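Local atomic coordinates of Avidin/streptavidin (Shewanella denitrificans, PDB entry 3SZH), a protein that binds biotin with high affinity, as a member of the avidin and streptavidin family of closed beta barrels. Residues B[78-83]-B[95-100]; B[50-55]-B[63-68]; B[19-24]-B[34-39]; B[13-18]-B[113-118]. One frame throughout, in Å; residues are numbered along the deposited sequence.

Interaction 1: B[78-83]-B[95-100]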
# COMPACT_ATOMS: atom_id res chain seq x y z
N THR B 78 -0.13 -5.24 6.08
CA THR B 78 0.63 -5.72 4.93
C THR B 78 0.28 -4.92 3.70
O THR B 78 -0.88 -4.58 3.48
CB THR B 78 0.36 -7.21 4.67
OG1 THR B 78 0.73 -7.94 5.84
CG2 THR B 78 1.18 -7.75 3.47
N SER B 79 1.30 -4.57 2.92
CA SER B 79 1.13 -3.86 1.66
C SER B 79 1.83 -4.63 0.56
O SER B 79 2.99 -5.02 0.71
CB SER B 79 1.75 -2.48 1.71
OG SER B 79 1.13 -1.72 2.71
N TRP B 80 1.15 -4.84 -0.55
CA TRP B 80 1.66 -5.52 -1.74
C TRP B 80 1.79 -4.50 -2.86
O TRP B 80 0.92 -3.65 -3.08
CB TRP B 80 0.67 -6.58 -2.17
CG TRP B 80 0.50 -7.79 -1.31
CD1 TRP B 80 1.05 -9.01 -1.50
CD2 TRP B 80 -0.35 -7.92 -0.15
NE1 TRP B 80 0.60 -9.91 -0.58
CE2 TRP B 80 -0.25 -9.26 0.28
CE3 TRP B 80 -1.22 -7.05 0.53
CZ2 TRP B 80 -1.00 -9.76 1.35
CZ3 TRP B 80 -1.95 -7.54 1.61
CH2 TRP B 80 -1.84 -8.89 2.00
N SER B 81 2.87 -4.64 -3.63
CA SER B 81 3.07 -3.91 -4.88
C SER B 81 3.33 -4.94 -5.95
O SER B 81 4.16 -5.84 -5.76
CB SER B 81 4.30 -3.00 -4.81
OG SER B 81 4.15 -2.01 -3.81
N GLY B 82 2.66 -4.85 -7.09
CA GLY B 82 2.87 -5.86 -8.10
C GLY B 82 2.26 -5.53 -9.42
O GLY B 82 1.87 -4.40 -9.71
N PHE B 83 2.25 -6.53 -10.28
CA PHE B 83 1.82 -6.33 -11.66
C PHE B 83 1.16 -7.58 -12.21
O PHE B 83 1.47 -8.71 -11.82
CB PHE B 83 3.01 -5.91 -12.54
CG PHE B 83 4.15 -6.87 -12.50
CD1 PHE B 83 5.17 -6.70 -11.56
CD2 PHE B 83 4.21 -7.97 -13.37
CE1 PHE B 83 6.22 -7.61 -11.49
CE2 PHE B 83 5.25 -8.86 -13.30
CZ PHE B 83 6.25 -8.68 -12.37
N THR B 95 3.82 -10.12 -6.99
CA THR B 95 3.93 -9.06 -5.99
C THR B 95 5.15 -9.20 -5.11
O THR B 95 5.68 -10.30 -4.88
CB THR B 95 2.69 -8.99 -5.05
OG1 THR B 95 2.71 -10.10 -4.15
CG2 THR B 95 1.38 -8.95 -5.81
N LEU B 96 5.53 -8.07 -4.52
CA LEU B 96 6.43 -8.01 -3.39
C LEU B 96 5.66 -7.32 -2.27
O LEU B 96 5.04 -6.27 -2.50
CB LEU B 96 7.67 -7.19 -3.73
CG LEU B 96 8.53 -7.73 -4.87
CD1 LEU B 96 9.71 -6.80 -5.11
CD2 LEU B 96 8.99 -9.16 -4.60
N TRP B 97 5.71 -7.88 -1.07
CA TRP B 97 4.98 -7.30 0.06
C TRP B 97 5.92 -6.89 1.18
O TRP B 97 7.06 -7.36 1.30
CB TRP B 97 3.91 -8.27 0.58
CG TRP B 97 4.39 -9.65 0.96
CD1 TRP B 97 4.31 -10.77 0.20
CD2 TRP B 97 5.01 -10.05 2.21
NE1 TRP B 97 4.83 -11.85 0.88
CE2 TRP B 97 5.25 -11.44 2.12
CE3 TRP B 97 5.33 -9.37 3.40
CZ2 TRP B 97 5.84 -12.17 3.15
CZ3 TRP B 97 5.92 -10.10 4.42
CH2 TRP B 97 6.18 -11.48 4.29
N GLN B 98 5.38 -5.99 1.99
CA GLN B 98 6.02 -5.51 3.21
C GLN B 98 4.98 -5.58 4.32
O GLN B 98 3.83 -5.16 4.13
CB GLN B 98 6.51 -4.08 3.04
CG GLN B 98 7.51 -3.90 1.87
CD GLN B 98 8.07 -2.49 1.82
OE1 GLN B 98 7.35 -1.49 1.90
NE2 GLN B 98 9.37 -2.41 1.69
N LEU B 99 5.41 -6.05 5.49
CA LEU B 99 4.59 -6.17 6.68
C LEU B 99 5.19 -5.31 7.79
O LEU B 99 6.34 -5.53 8.17
CB LEU B 99 4.56 -7.64 7.11
CG LEU B 99 3.90 -8.12 8.42
CD1 LEU B 99 4.70 -7.84 9.68
CD2 LEU B 99 2.49 -7.59 8.56
N VAL B 100 4.43 -4.34 8.28
CA VAL B 100 4.86 -3.51 9.38
C VAL B 100 3.99 -3.77 10.62
O VAL B 100 2.76 -3.79 10.55
CB VAL B 100 4.95 -1.99 9.01
CG1 VAL B 100 3.60 -1.41 8.56
CG2 VAL B 100 5.54 -1.17 10.16
O HOH W 1 2.50 -2.23 5.06
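Trp80 and Trp97 meet on a non-hydrogen-bonded pair of the antiparallel hairpin made by strands 73-85 and 92-101, neighbours in the eight-stranded avidin barrel. Residues alternate between the two faces. Thr78, Trp80, Thr95 and Trp97 share the face that also meets Phe63, Tyr36 and Phe117, which is the barrel interior; Ser79, Ser81 and Gln98 are on the face that reaches the second subunit. Trp97 CB sits 3.8 Å from the centroid of the Trp80 five-membered ring, over its face, in a CH-pi contact. Trp97 CG lies between backbone N and carbonyl carbon (chi1 55°). The two indoles meet obliquely, their planes 59° apart. Thr78 CG2 rests over the same Trp80 face. At the rim of that ring, in its plane, Thr95 OG1 comes to 3.3 Å from Trp80 CD1, while its hydrogen bond goes to Asp115 O. Trp80 NE1 bonds Asp115 OD2, and the Trp80 ring stacks with Phe63. An alanine at Trp80 would probably leave Asp115 OD2 without this donor and open a gap beside Trp97 CB and Phe63. By analogy with avidin and streptavidin, Trp80 and Trp97 probably line the biotin pocket. Four backbone hydrogen bonds, each 2.9 Å from donor N to acceptor O, join Ser79 with Gln98 and Ser81 with Leu96, both ways. On the far face Ser79 OG, also bonded to Ser64 OG in the conformer given, lies 2.8 Å from a water that donates weakly to Gln98 O.

Interaction 2: B[50-55]-B[63-68]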
# COMPACT_ATOMS: atom_id res chain seq x y z
N TYR B 50 -10.61 -9.52 5.70
CA TYR B 50 -9.94 -8.26 6.09
C TYR B 50 -10.09 -7.25 4.97
O TYR B 50 -9.81 -7.56 3.82
CB TYR B 50 -8.46 -8.48 6.45
CG TYR B 50 -8.31 -9.22 7.75
CD1 TYR B 50 -8.36 -10.61 7.82
CD2 TYR B 50 -8.19 -8.52 8.94
CE1 TYR B 50 -8.29 -11.27 9.05
CE2 TYR B 50 -8.13 -9.17 10.17
CZ TYR B 50 -8.19 -10.54 10.23
OH TYR B 50 -8.15 -11.23 11.41
N PRO B 51 -10.60 -6.05 5.27
CA PRO B 51 -10.73 -5.03 4.21
C PRO B 51 -9.40 -4.64 3.55
O PRO B 51 -8.37 -4.56 4.21
CB PRO B 51 -11.36 -3.84 4.94
CG PRO B 51 -12.14 -4.47 6.05
CD PRO B 51 -11.25 -5.60 6.52
N VAL B 52 -9.49 -4.35 2.26
CA VAL B 52 -8.36 -3.98 1.43
C VAL B 52 -8.65 -2.67 0.71
O VAL B 52 -9.78 -2.44 0.24
CB VAL B 52 -8.12 -5.08 0.36
CG1 VAL B 52 -7.01 -4.70 -0.62
CG2 VAL B 52 -7.83 -6.43 1.02
N ASN B 53 -7.63 -1.82 0.61
CA ASN B 53 -7.69 -0.70 -0.31
C ASN B 53 -6.43 -0.71 -1.19
O ASN B 53 -5.55 -1.54 -1.01
CB ASN B 53 -7.92 0.65 0.42
CG ASN B 53 -6.85 0.96 1.44
OD1 ASN B 53 -5.71 0.49 1.34
ND2 ASN B 53 -7.20 1.78 2.44
N GLY B 54 -6.36 0.19 -2.17
CA GLY B 54 -5.21 0.24 -3.06
C GLY B 54 -5.51 1.00 -4.32
O GLY B 54 -6.46 1.80 -4.37
N TRP B 55 -4.73 0.68 -5.36
CA TRP B 55 -4.77 1.38 -6.65
C TRP B 55 -4.44 0.41 -7.77
O TRP B 55 -3.60 -0.50 -7.59
CB TRP B 55 -3.69 2.48 -6.69
CG TRP B 55 -3.90 3.59 -5.71
CD1 TRP B 55 -3.20 3.79 -4.56
CD2 TRP B 55 -4.84 4.66 -5.82
NE1 TRP B 55 -3.70 4.90 -3.92
CE2 TRP B 55 -4.70 5.45 -4.67
CE3 TRP B 55 -5.80 5.02 -6.79
CZ2 TRP B 55 -5.49 6.60 -4.45
CZ3 TRP B 55 -6.58 6.15 -6.57
CH2 TRP B 55 -6.43 6.93 -5.41
N PHE B 63 -2.03 -3.01 -3.19
CA PHE B 63 -3.15 -3.19 -2.26
C PHE B 63 -2.60 -3.42 -0.89
O PHE B 63 -1.47 -3.88 -0.72
CB PHE B 63 -4.11 -4.31 -2.73
CG PHE B 63 -3.47 -5.67 -2.92
CD1 PHE B 63 -2.87 -6.02 -4.11
CD2 PHE B 63 -3.53 -6.63 -1.88
CE1 PHE B 63 -2.31 -7.28 -4.29
CE2 PHE B 63 -2.96 -7.91 -2.08
CZ PHE B 63 -2.37 -8.22 -3.28
N SER B 64 -3.40 -3.05 0.12
CA SER B 64 -2.94 -3.14 1.50
C SER B 64 -4.11 -3.48 2.41
O SER B 64 -5.27 -3.08 2.17
CB SER B 64 -2.26 -1.82 1.89
OG SER B 64 -1.90 -1.70 3.25
N THR B 65 -3.79 -4.23 3.46
CA THR B 65 -4.77 -4.65 4.45
C THR B 65 -4.23 -4.40 5.85
O THR B 65 -3.06 -4.69 6.14
CB THR B 65 -5.21 -6.11 4.26
OG1 THR B 65 -6.42 -6.34 4.98
CG2 THR B 65 -4.17 -7.11 4.71
N LYS B 66 -5.10 -3.88 6.71
CA LYS B 66 -4.85 -3.80 8.14
C LYS B 66 -5.38 -5.06 8.80
O LYS B 66 -6.54 -5.43 8.62
CB LYS B 66 -5.52 -2.54 8.70
CG LYS B 66 -5.52 -2.44 10.22
CD LYS B 66 -6.09 -1.09 10.70
CE LYS B 66 -6.30 -1.10 12.19
NZ LYS B 66 -6.66 0.26 12.69
N TRP B 67 -4.54 -5.73 9.59
CA TRP B 67 -4.94 -7.00 10.20
C TRP B 67 -5.74 -6.79 11.47
O TRP B 67 -5.33 -7.17 12.58
CB TRP B 67 -3.72 -7.89 10.45
CG TRP B 67 -3.00 -8.27 9.19
CD1 TRP B 67 -1.80 -7.76 8.73
CD2 TRP B 67 -3.45 -9.19 8.20
NE1 TRP B 67 -1.48 -8.34 7.51
CE2 TRP B 67 -2.47 -9.23 7.18
CE3 TRP B 67 -4.57 -10.02 8.10
CZ2 TRP B 67 -2.58 -10.05 6.06
CZ3 TRP B 67 -4.69 -10.82 6.98
CH2 TRP B 67 -3.71 -10.84 5.98
N LEU B 68 -6.91 -6.18 11.31
CA LEU B 68 -7.86 -6.03 12.40
C LEU B 68 -9.23 -6.14 11.76
O LEU B 68 -9.53 -5.45 10.80
CB LEU B 68 -7.69 -4.68 13.11
CG LEU B 68 -8.60 -4.40 14.30
CD1 LEU B 68 -8.39 -5.44 15.35
CD2 LEU B 68 -8.37 -2.99 14.85
O HOH W 2 -8.14 -3.95 6.92
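Tyr50 and Trp67 close one end of the hairpin of strands 50-57 and 60-66, where segment 63-68 turns a corner in an inverse gamma turn centred on Trp67. The indole presents its edge to the phenol: Trp67 CE3 stands 3.7 Å above the Tyr50 ring plane, over the ring centre, with the planes 62° apart. Tyr50 OH is held by Glu72 O and Trp67 NE1 by Thr78 OG1, so the far end of each group is fixed from outside the hairpin. At the phenol edge, Tyr50 CE2 lies 3.4 Å from Leu68 N. Next along, Thr65 OG1, anti to its backbone N (chi1 -164°), donates to Pro51 O at 2.8 Å from above the carbonyl plane. Water 2 donates to the same Pro51 O and to Lys66 O, bridging the strands where they begin to part. Regular pairing follows at Asn53 and Ser64: Ser64 N to Asn53 O is 2.9 Å and Asn53 N to Ser64 O is 3.1 Å. Their side chains turn to the second subunit, Asn53 ND2 reaching Glu31 and Ser64 OG, in the conformer given, reaching Ser62, both of that subunit. On the other face Val52 CG1 packs against Phe63 CB at 3.6 Å, and Leu21 borders both residues. Gly54, opposite Phe63, adopts backbone angles that call for glycine. Adjacent strands joined in sequence, with aromatic residues facing inward, are characteristic of the avidin up-and-down barrel, in which Trp67 probably forms part of the biotin site.

Interaction 3: B[19-24]-B[34-39]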
# COMPACT_ATOMS: atom_id res chain seq x y z
N SER B 19 -4.11 -18.07 0.19
CA SER B 19 -4.82 -16.84 0.59
C SER B 19 -5.42 -16.16 -0.62
O SER B 19 -4.80 -16.15 -1.68
CB SER B 19 -3.85 -15.90 1.27
OG SER B 19 -3.28 -16.53 2.40
N THR B 20 -6.59 -15.54 -0.46
CA THR B 20 -7.28 -14.93 -1.59
C THR B 20 -7.48 -13.42 -1.41
O THR B 20 -7.98 -12.97 -0.37
CB THR B 20 -8.65 -15.56 -1.82
OG1 THR B 20 -8.49 -16.98 -1.95
CG2 THR B 20 -9.36 -15.01 -3.07
N LEU B 21 -7.12 -12.68 -2.45
CA LEU B 21 -7.57 -11.31 -2.68
C LEU B 21 -8.83 -11.30 -3.50
O LEU B 21 -8.84 -11.79 -4.64
CB LEU B 21 -6.49 -10.49 -3.37
CG LEU B 21 -6.88 -9.08 -3.83
CD1 LEU B 21 -7.13 -8.19 -2.63
CD2 LEU B 21 -5.84 -8.46 -4.74
N TYR B 22 -9.90 -10.76 -2.93
CA TYR B 22 -11.19 -10.54 -3.60
C TYR B 22 -11.26 -9.07 -3.97
O TYR B 22 -11.49 -8.23 -3.06
CB TYR B 22 -12.35 -10.94 -2.68
CG TYR B 22 -12.30 -12.36 -2.17
CD1 TYR B 22 -11.62 -12.66 -0.98
CD2 TYR B 22 -12.92 -13.41 -2.87
CE1 TYR B 22 -11.57 -13.96 -0.48
CE2 TYR B 22 -12.89 -14.70 -2.39
CZ TYR B 22 -12.22 -14.97 -1.18
OH TYR B 22 -12.14 -16.25 -0.67
N ILE B 23 -11.01 -8.72 -5.22
CA ILE B 23 -11.15 -7.34 -5.64
C ILE B 23 -12.61 -7.03 -5.87
O ILE B 23 -13.25 -7.70 -6.69
CB ILE B 23 -10.31 -7.01 -6.90
CG1 ILE B 23 -8.83 -7.35 -6.71
CG2 ILE B 23 -10.53 -5.57 -7.33
CD1 ILE B 23 -7.96 -7.06 -7.95
N ASN B 24 -13.13 -6.04 -5.16
CA ASN B 24 -14.50 -5.63 -5.27
C ASN B 24 -14.68 -4.55 -6.33
O ASN B 24 -15.17 -4.85 -7.41
CB ASN B 24 -15.02 -5.21 -3.91
CG ASN B 24 -16.42 -4.71 -3.99
OD1 ASN B 24 -16.64 -3.51 -4.00
ND2 ASN B 24 -17.37 -5.62 -4.07
N GLY B 34 -11.62 -4.05 -1.67
CA GLY B 34 -11.80 -5.49 -1.69
C GLY B 34 -11.67 -6.08 -0.31
O GLY B 34 -11.72 -5.37 0.71
N SER B 35 -11.51 -7.39 -0.26
CA SER B 35 -11.36 -8.17 0.96
C SER B 35 -10.22 -9.15 0.77
O SER B 35 -9.94 -9.57 -0.36
CB SER B 35 -12.62 -8.96 1.30
OG SER B 35 -13.75 -8.12 1.51
N TYR B 36 -9.58 -9.56 1.85
CA TYR B 36 -8.51 -10.54 1.84
C TYR B 36 -8.82 -11.61 2.87
O TYR B 36 -9.17 -11.29 4.01
CB TYR B 36 -7.19 -9.86 2.14
CG TYR B 36 -5.97 -10.68 1.89
CD1 TYR B 36 -5.45 -11.50 2.88
CD2 TYR B 36 -5.33 -10.66 0.66
CE1 TYR B 36 -4.29 -12.26 2.67
CE2 TYR B 36 -4.15 -11.40 0.43
CZ TYR B 36 -3.66 -12.19 1.45
OH TYR B 36 -2.51 -12.92 1.23
N ILE B 37 -8.65 -12.87 2.46
CA ILE B 37 -8.73 -13.98 3.40
C ILE B 37 -7.41 -14.71 3.40
O ILE B 37 -6.98 -15.27 2.37
CB ILE B 37 -9.91 -14.93 3.13
CG1 ILE B 37 -11.25 -14.19 3.27
CG2 ILE B 37 -9.84 -16.14 4.09
CD1 ILE B 37 -12.50 -15.05 2.98
N ASN B 38 -6.74 -14.66 4.55
CA ASN B 38 -5.47 -15.35 4.77
C ASN B 38 -5.74 -16.81 5.09
O ASN B 38 -6.59 -17.15 5.91
CB ASN B 38 -4.78 -14.66 5.96
CG ASN B 38 -3.54 -15.38 6.45
OD1 ASN B 38 -2.76 -15.92 5.67
ND2 ASN B 38 -3.34 -15.36 7.75
N ARG B 39 -4.97 -17.68 4.43
CA ARG B 39 -5.06 -19.12 4.72
C ARG B 39 -3.68 -19.75 4.89
O ARG B 39 -3.50 -20.95 4.67
CB ARG B 39 -5.86 -19.84 3.62
CG ARG B 39 -7.27 -19.28 3.48
CD ARG B 39 -8.14 -20.16 2.61
NE ARG B 39 -9.42 -19.53 2.29
CZ ARG B 39 -9.60 -18.65 1.31
NH1 ARG B 39 -8.59 -18.29 0.52
NH2 ARG B 39 -10.79 -18.11 1.12
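Tyr22 CG and Thr20 OG1 both stand anti to the carbonyl carbon (chi1 -57° and -54°), and Arg39 runs extended from CG to NE to meet the two side chains. The guanidinium divides its donors: NH1 gives to Thr20 OG1 at 2.8 Å and NH2 to Tyr22 OH at 2.9 Å, with both oxygens near its plane. That plane is 75° from the phenol ring. Arg39 NH1 also bonds Gly18 O. Ile37 fills the corner, its CD1 3.7 Å from Tyr22 CE1 and its CG2 over one guanidinium face. Thr20, Tyr22 and Ile37 lie on one face of the antiparallel hairpin of strands 20-26 and 31-37 in the avidin barrel, and Arg39 reaches back from the loop that follows. Backbone hydrogen bonds join Thr20 with Ile37 and Tyr22 with Ser35. An alanine at Tyr22 would probably leave Arg39 NH2 without this acceptor and open a gap beside Ile37 CD1. On the opposite face Thr20 O lies over one face of the Tyr36 ring, 3.7 Å from Tyr36 CD2, and Tyr36 OH comes to 3.3 Å from Ser19 CB. Ser19 OG accepts a nearly straight bond from Arg39 N at 2.9 Å, joining the two loops just beyond the paired strands.

Interaction 4: B[13-18]-B[113-118]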
# COMPACT_ATOMS: atom_id res chain seq x y z
N TRP B 13 -8.03 -13.72 -6.69
CA TRP B 13 -6.63 -14.10 -6.94
C TRP B 13 -6.11 -14.85 -5.73
O TRP B 13 -6.27 -14.34 -4.63
CB TRP B 13 -5.79 -12.85 -7.24
CG TRP B 13 -6.41 -11.95 -8.25
CD1 TRP B 13 -7.33 -10.97 -8.04
CD2 TRP B 13 -6.22 -12.01 -9.65
NE1 TRP B 13 -7.71 -10.40 -9.21
CE2 TRP B 13 -7.03 -11.01 -10.22
CE3 TRP B 13 -5.43 -12.82 -10.51
CZ2 TRP B 13 -7.11 -10.81 -11.62
CZ3 TRP B 13 -5.50 -12.60 -11.90
CH2 TRP B 13 -6.32 -11.60 -12.43
N VAL B 14 -5.47 -16.00 -5.91
CA VAL B 14 -5.06 -16.87 -4.79
C VAL B 14 -3.56 -17.08 -4.82
O VAL B 14 -2.99 -17.48 -5.84
CB VAL B 14 -5.78 -18.26 -4.82
CG1 VAL B 14 -5.58 -18.99 -3.52
CG2 VAL B 14 -7.26 -18.12 -5.08
N ASN B 15 -2.89 -16.84 -3.71
CA ASN B 15 -1.43 -16.99 -3.66
C ASN B 15 -0.98 -18.39 -3.27
O ASN B 15 -1.76 -19.32 -3.10
CB ASN B 15 -0.77 -15.89 -2.78
CG ASN B 15 -0.96 -16.11 -1.29
OD1 ASN B 15 -1.39 -17.18 -0.84
ND2 ASN B 15 -0.62 -15.09 -0.50
N GLN B 16 0.34 -18.54 -3.19
CA GLN B 16 0.98 -19.84 -2.90
C GLN B 16 0.70 -20.41 -1.49
O GLN B 16 1.03 -21.58 -1.21
CB GLN B 16 2.49 -19.77 -3.18
CG GLN B 16 3.30 -18.99 -2.13
CD GLN B 16 3.12 -17.46 -2.17
OE1 GLN B 16 2.64 -16.88 -3.16
NE2 GLN B 16 3.57 -16.81 -1.11
N ASP B 17 0.15 -19.60 -0.60
CA ASP B 17 -0.28 -20.05 0.72
C ASP B 17 -1.74 -20.47 0.74
O ASP B 17 -2.21 -20.98 1.76
CB ASP B 17 -0.11 -18.94 1.74
CG ASP B 17 1.32 -18.52 1.92
OD1 ASP B 17 2.24 -19.37 1.81
OD2 ASP B 17 1.53 -17.32 2.21
N GLY B 18 -2.47 -20.22 -0.36
CA GLY B 18 -3.92 -20.44 -0.39
C GLY B 18 -4.75 -19.22 -0.01
O GLY B 18 -5.97 -19.33 0.09
N GLY B 113 8.52 -10.10 1.60
CA GLY B 113 8.50 -11.34 0.85
C GLY B 113 7.85 -11.19 -0.50
O GLY B 113 7.53 -10.08 -0.94
N GLN B 114 7.69 -12.33 -1.18
CA GLN B 114 7.11 -12.37 -2.52
C GLN B 114 5.89 -13.26 -2.51
O GLN B 114 5.94 -14.36 -2.00
CB GLN B 114 8.08 -12.87 -3.63
CG GLN B 114 7.31 -13.32 -4.93
CD GLN B 114 7.74 -12.68 -6.29
OE1 GLN B 114 8.84 -12.99 -6.81
NE2 GLN B 114 6.82 -11.88 -6.92
N ASP B 115 4.79 -12.77 -3.08
CA ASP B 115 3.58 -13.59 -3.31
C ASP B 115 3.25 -13.56 -4.78
O ASP B 115 3.29 -12.50 -5.41
CB ASP B 115 2.36 -13.02 -2.58
CG ASP B 115 2.32 -13.30 -1.09
OD1 ASP B 115 3.17 -14.04 -0.55
OD2 ASP B 115 1.41 -12.74 -0.46
N VAL B 116 2.89 -14.73 -5.34
CA VAL B 116 2.34 -14.77 -6.69
C VAL B 116 0.91 -15.26 -6.56
O VAL B 116 0.66 -16.32 -6.00
CB VAL B 116 3.16 -15.67 -7.63
CG1 VAL B 116 2.46 -15.75 -8.97
CG2 VAL B 116 4.58 -15.11 -7.78
N PHE B 117 -0.02 -14.42 -7.01
CA PHE B 117 -1.45 -14.73 -6.96
C PHE B 117 -1.86 -15.22 -8.34
O PHE B 117 -1.44 -14.67 -9.36
CB PHE B 117 -2.25 -13.47 -6.57
CG PHE B 117 -2.04 -12.99 -5.18
CD1 PHE B 117 -0.93 -12.19 -4.86
CD2 PHE B 117 -2.95 -13.31 -4.18
CE1 PHE B 117 -0.75 -11.73 -3.56
CE2 PHE B 117 -2.78 -12.84 -2.88
CZ PHE B 117 -1.68 -12.05 -2.57
N SER B 118 -2.63 -16.28 -8.36
CA SER B 118 -3.15 -16.88 -9.59
C SER B 118 -4.66 -16.72 -9.62
O SER B 118 -5.30 -16.71 -8.57
CB SER B 118 -2.79 -18.37 -9.63
OG SER B 118 -1.39 -18.57 -9.65
O HOH W 3 -1.39 -19.61 -6.85
O HOH W 4 3.27 -15.25 1.96
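Val14 and Ser118 join the first strand of the avidin barrel, 11-14, to the last, 111-119, closing the cylinder. Their hydrogen-bonded antiparallel pair has Val14 N to Ser118 O and Ser118 N to Val14 O both at 2.8 Å. Beyond it segment 13-18 leaves the sheet in a type I turn from Asn15 to Gly18, and side chains take over. Asn15 CB lies over the Phe117 ring, 3.7 Å from its centroid, in a CH-pi contact. Asn15 OD1 accepts from Asp17 N in an Asx turn and from Ser19 N as well, which fixes the amide. Its ND2 then faces Asp115 OD2 at 3.1 Å in a weak, bent hydrogen bond. Asn15 and Asp115 match positions that bind biotin in streptavidin and probably belong to the pocket here. Gln16, its CG between backbone N and carbonyl carbon (chi1 74°) and its chain bent at chi2, folds back across the last strand. Its amide bonds at both ends: OE1 accepts from Val116 N at 3.1 Å, and NE2 donates at 2.9 Å to Asp115 OD1, which it meets from above the carboxylate plane.

Interactions 3, 2 and 1 are, in chain order, successive hairpins of one barrel, and interaction 4 seals its first strand to its last. Their inward side chains converge on what is probably the biotin pocket, here in its apo form. Tyr36 of interaction 3 touches both other hairpins: Trp67 CH2 lies 3.6 Å from Tyr36 CD1, and Trp80 CZ2 3.5 Å from Tyr36 OH. Backbone pairs continue the sheet between contacts, with Tyr36 N 2.8 Å from Tyr50 O for interactions 3 and 2, Leu21 N 2.9 Å from Trp13 O for 3 and 4, and Trp97 N 2.9 Å from Gly113 O for 1 and 4. Interactions 1 and 2 also touch the second subunit; their centres are 11 Å apart.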